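Polyhedrin (Operophtera brumata cypovirus 19, PDB 5A99) forms the crystalline matrix of polyhedra, the micrometre-sized occlusion bodies in which this insect virus is embedded. Local coordinates at residues D223-S228 with Y238-K243. Numbering follows the deposited sequence.
Sequences DDEETS and YLYRTK
The hydroxyl OH of Y240 donates to OE2 of E225 over just 2.5 Å, and this short bond ties the first turn of helix 225-236, just after its N-cap D224, to the C-terminal loop that follows the same helix. The glutamate illustrates how one carboxylate can bridge a helix start and a returning chain: its other oxygen, OE1, accepts from the backbone N of K243 at 2.9 Å, nearly straight at 168°. The two oxygens are used differently. OE2 offers its anti lone pair to the tyrosine, whereas OE1 is approached on the syn side, with the donor slightly out of the carboxylate plane. With CG anti to the backbone N (chi1 -178°) and the chain extended beyond it, E225 reaches over to the loop, and its carboxylate stands at the edge of the Y240 ring, the two planes 81° apart. The same Y240 hydroxyl also hydrogen-bonds Y40 OH, while the ring of Y240 stacks on W233 further along the helix; the tyrosine is thus held between helix and six-stranded sheet. Two donors, one to each oxygen, should fix the rotation of the carboxylate and probably ease its negative charge, since the side chain of K243 leads its ammonium away. Alongside, CB of T242 lies 3.6 Å from OE1 of E225. The helix start has its own fastening: OD1 of the N-cap D224 accepts from T227 N at 3.1 Å. One turn on, OG of S228 donates a 2.6 Å hydrogen bond to the backbone O of E225.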
ATOM      1  N   ASP A 223     -15.620 -22.033  -1.312  1.00 16.83           N
ATOM      2  CA  ASP A 223     -16.272 -23.036  -0.458  1.00 15.56           C
ATOM      3  C   ASP A 223     -15.277 -24.064   0.111  1.00  9.60           C
ATOM      4  O   ASP A 223     -15.245 -24.318   1.327  1.00 11.03           O
ATOM      5  CB  ASP A 223     -17.355 -23.768  -1.265  1.00 13.39           C
ATOM      6  CG  ASP A 223     -18.535 -22.881  -1.629  1.00 13.45           C
ATOM      7  OD1 ASP A 223     -18.477 -21.652  -1.403  1.00 16.91           O
ATOM      8  OD2 ASP A 223     -19.533 -23.426  -2.155  1.00 12.77           O
ATOM      9  N   ASP A 224     -14.501 -24.673  -0.784  1.00 10.39           N
ATOM     10  CA  ASP A 224     -13.385 -25.541  -0.409  1.00 11.67           C
ATOM     11  C   ASP A 224     -12.421 -25.635  -1.580  1.00 10.92           C
ATOM     12  O   ASP A 224     -12.588 -24.945  -2.583  1.00 11.28           O
ATOM     13  CB  ASP A 224     -13.846 -26.933   0.042  1.00  9.63           C
ATOM     14  CG  ASP A 224     -14.371 -27.804  -1.107  1.00 13.29           C
ATOM     15  OD1 ASP A 224     -14.195 -27.466  -2.301  1.00 12.46           O
ATOM     16  OD2 ASP A 224     -14.965 -28.862  -0.799  1.00 15.79           O
ATOM     17  N   GLU A 225     -11.405 -26.477  -1.444  1.00 10.40           N
ATOM     18  CA  GLU A 225     -10.341 -26.548  -2.436  1.00 12.43           C
ATOM     19  C   GLU A 225     -10.827 -26.935  -3.834  1.00 10.84           C
ATOM     20  O   GLU A 225     -10.406 -26.344  -4.822  1.00 10.75           O
ATOM     21  CB  GLU A 225      -9.284 -27.543  -1.981  1.00 15.69           C
ATOM     22  CG  GLU A 225      -8.115 -27.642  -2.937  1.00 11.65           C
ATOM     23  CD  GLU A 225      -7.001 -28.489  -2.376  1.00 15.76           C
ATOM     24  OE1 GLU A 225      -7.247 -29.697  -2.173  1.00 19.21           O
ATOM     25  OE2 GLU A 225      -5.900 -27.946  -2.125  1.00 12.67           O
ATOM     26  N   GLU A 226     -11.715 -27.923  -3.924  1.00 11.23           N
ATOM     27  CA  GLU A 226     -12.225 -28.340  -5.232  1.00 11.48           C
ATOM     28  C   GLU A 226     -12.951 -27.190  -5.929  1.00  8.82           C
ATOM     29  O   GLU A 226     -12.830 -27.012  -7.142  1.00 10.78           O
ATOM     30  CB  GLU A 226     -13.133 -29.564  -5.107  1.00 10.74           C
ATOM     31  CG  GLU A 226     -13.844 -29.966  -6.399  1.00  9.81           C
ATOM     32  CD  GLU A 226     -12.901 -30.255  -7.568  1.00 12.92           C
ATOM     33  OE1 GLU A 226     -11.672 -30.277  -7.366  1.00 14.44           O
ATOM     34  OE2 GLU A 226     -13.399 -30.465  -8.701  1.00 15.98           O
ATOM     35  N   THR A 227     -13.680 -26.386  -5.165  1.00  9.44           N
ATOM     36  CA  THR A 227     -14.394 -25.269  -5.769  1.00  8.81           C
ATOM     37  C   THR A 227     -13.385 -24.332  -6.425  1.00 12.74           C
ATOM     38  O   THR A 227     -13.584 -23.909  -7.558  1.00 10.41           O
ATOM     39  CB  THR A 227     -15.274 -24.501  -4.756  1.00 11.24           C
ATOM     40  OG1 THR A 227     -16.140 -25.418  -4.074  1.00 11.65           O
ATOM     41  CG2 THR A 227     -16.119 -23.464  -5.463  1.00  8.22           C
ATOM     42  N   SER A 228     -12.297 -24.032  -5.716  1.00 12.74           N
ATOM     43  CA  SER A 228     -11.236 -23.181  -6.254  1.00  9.68           C
ATOM     44  C   SER A 228     -10.569 -23.817  -7.479  1.00 12.28           C
ATOM     45  O   SER A 228     -10.261 -23.120  -8.442  1.00 12.19           O
ATOM     46  CB  SER A 228     -10.182 -22.839  -5.185  1.00 10.55           C
ATOM     47  OG  SER A 228      -9.368 -23.946  -4.857  1.00  8.63           O
ATOM     48  N   TYR A 238      -3.713 -20.780 -13.518  1.00  8.89           N
ATOM     49  CA  TYR A 238      -2.817 -20.710 -12.373  1.00 10.20           C
ATOM     50  C   TYR A 238      -2.516 -22.128 -11.899  1.00 11.89           C
ATOM     51  O   TYR A 238      -3.414 -22.851 -11.454  1.00 12.14           O
ATOM     52  CB  TYR A 238      -3.466 -19.920 -11.242  1.00  8.07           C
ATOM     53  CG  TYR A 238      -3.538 -18.444 -11.513  1.00  8.90           C
ATOM     54  CD1 TYR A 238      -2.422 -17.758 -11.955  1.00  8.83           C
ATOM     55  CD2 TYR A 238      -4.728 -17.743 -11.351  1.00 10.98           C
ATOM     56  CE1 TYR A 238      -2.470 -16.417 -12.205  1.00  9.19           C
ATOM     57  CE2 TYR A 238      -4.794 -16.388 -11.606  1.00 13.19           C
ATOM     58  CZ  TYR A 238      -3.660 -15.731 -12.030  1.00 11.30           C
ATOM     59  OH  TYR A 238      -3.708 -14.390 -12.286  1.00  9.26           O
ATOM     60  N   LEU A 239      -1.260 -22.531 -12.027  1.00 12.05           N
ATOM     61  CA  LEU A 239      -0.833 -23.868 -11.628  1.00 10.15           C
ATOM     62  C   LEU A 239      -1.025 -24.035 -10.121  1.00 11.81           C
ATOM     63  O   LEU A 239      -0.825 -23.099  -9.354  1.00 12.57           O
ATOM     64  CB  LEU A 239       0.623 -24.109 -12.054  1.00 16.00           C
ATOM     65  CG  LEU A 239       0.860 -24.015 -13.565  1.00 12.84           C
ATOM     66  CD1 LEU A 239       2.314 -24.287 -13.928  1.00 12.95           C
ATOM     67  CD2 LEU A 239      -0.059 -24.975 -14.314  1.00 13.92           C
ATOM     68  N   TYR A 240      -1.450 -25.223  -9.706  1.00 12.78           N
ATOM     69  CA  TYR A 240      -1.880 -25.439  -8.332  1.00 15.23           C
ATOM     70  C   TYR A 240      -1.766 -26.903  -7.927  1.00 11.78           C
ATOM     71  O   TYR A 240      -1.953 -27.816  -8.744  1.00 13.78           O
ATOM     72  CB  TYR A 240      -3.334 -24.956  -8.148  1.00 12.25           C
ATOM     73  CG  TYR A 240      -3.875 -25.132  -6.749  1.00 10.61           C
ATOM     74  CD1 TYR A 240      -3.520 -24.261  -5.737  1.00  9.01           C
ATOM     75  CD2 TYR A 240      -4.752 -26.166  -6.447  1.00  9.97           C
ATOM     76  CE1 TYR A 240      -3.999 -24.419  -4.455  1.00 10.84           C
ATOM     77  CE2 TYR A 240      -5.247 -26.330  -5.169  1.00  8.72           C
ATOM     78  CZ  TYR A 240      -4.860 -25.452  -4.174  1.00  7.61           C
ATOM     79  OH  TYR A 240      -5.342 -25.588  -2.901  1.00 10.48           O
ATOM     80  N   ARG A 241      -1.470 -27.111  -6.651  1.00 10.85           N
ATOM     81  CA  ARG A 241      -1.293 -28.440  -6.090  1.00 13.75           C
ATOM     82  C   ARG A 241      -2.356 -28.671  -5.013  1.00  9.81           C
ATOM     83  O   ARG A 241      -2.437 -27.913  -4.047  1.00 10.73           O
ATOM     84  CB  ARG A 241       0.104 -28.530  -5.484  1.00 22.64           C
ATOM     85  CG  ARG A 241       0.740 -29.890  -5.508  1.00 19.96           C
ATOM     86  CD  ARG A 241       2.203 -29.798  -5.042  1.00 34.07           C
ATOM     87  NE  ARG A 241       3.131 -29.714  -6.170  1.00 16.77           N
ATOM     88  CZ  ARG A 241       3.242 -30.679  -7.071  1.00 15.01           C
ATOM     89  NH1 ARG A 241       2.491 -31.763  -6.949  1.00 20.96           N
ATOM     90  NH2 ARG A 241       4.090 -30.572  -8.075  1.00 18.55           N
ATOM     91  N   THR A 242      -3.158 -29.723  -5.182  1.00 12.69           N
ATOM     92  CA  THR A 242      -4.243 -30.046  -4.246  1.00 11.25           C
ATOM     93  C   THR A 242      -3.763 -30.767  -2.978  1.00  9.81           C
ATOM     94  O   THR A 242      -2.597 -31.143  -2.860  1.00 10.74           O
ATOM     95  CB  THR A 242      -5.328 -30.918  -4.927  1.00  8.99           C
ATOM     96  OG1 THR A 242      -4.810 -32.225  -5.172  1.00 11.16           O
ATOM     97  CG2 THR A 242      -5.811 -30.283  -6.238  1.00  9.75           C
ATOM     98  N   LYS A 243      -4.671 -30.946  -2.021  1.00 13.24           N
ATOM     99  CA  LYS A 243      -4.350 -31.627  -0.765  1.00  9.86           C
ATOM    100  C   LYS A 243      -3.813 -33.030  -1.021  1.00 11.67           C
ATOM    101  O   LYS A 243      -2.905 -33.498  -0.326  1.00 12.71           O
ATOM    102  CB  LYS A 243      -5.579 -31.725   0.138  1.00 18.16           C
ATOM    103  CG  LYS A 243      -5.295 -32.451   1.446  1.00 28.94           C
ATOM    104  CD  LYS A 243      -6.568 -32.887   2.170  1.00 29.72           C
ATOM    105  CE  LYS A 243      -6.222 -33.754   3.380  1.00 27.56           C
ATOM    106  NZ  LYS A 243      -7.411 -34.050   4.243  1.00 48.48           N
TER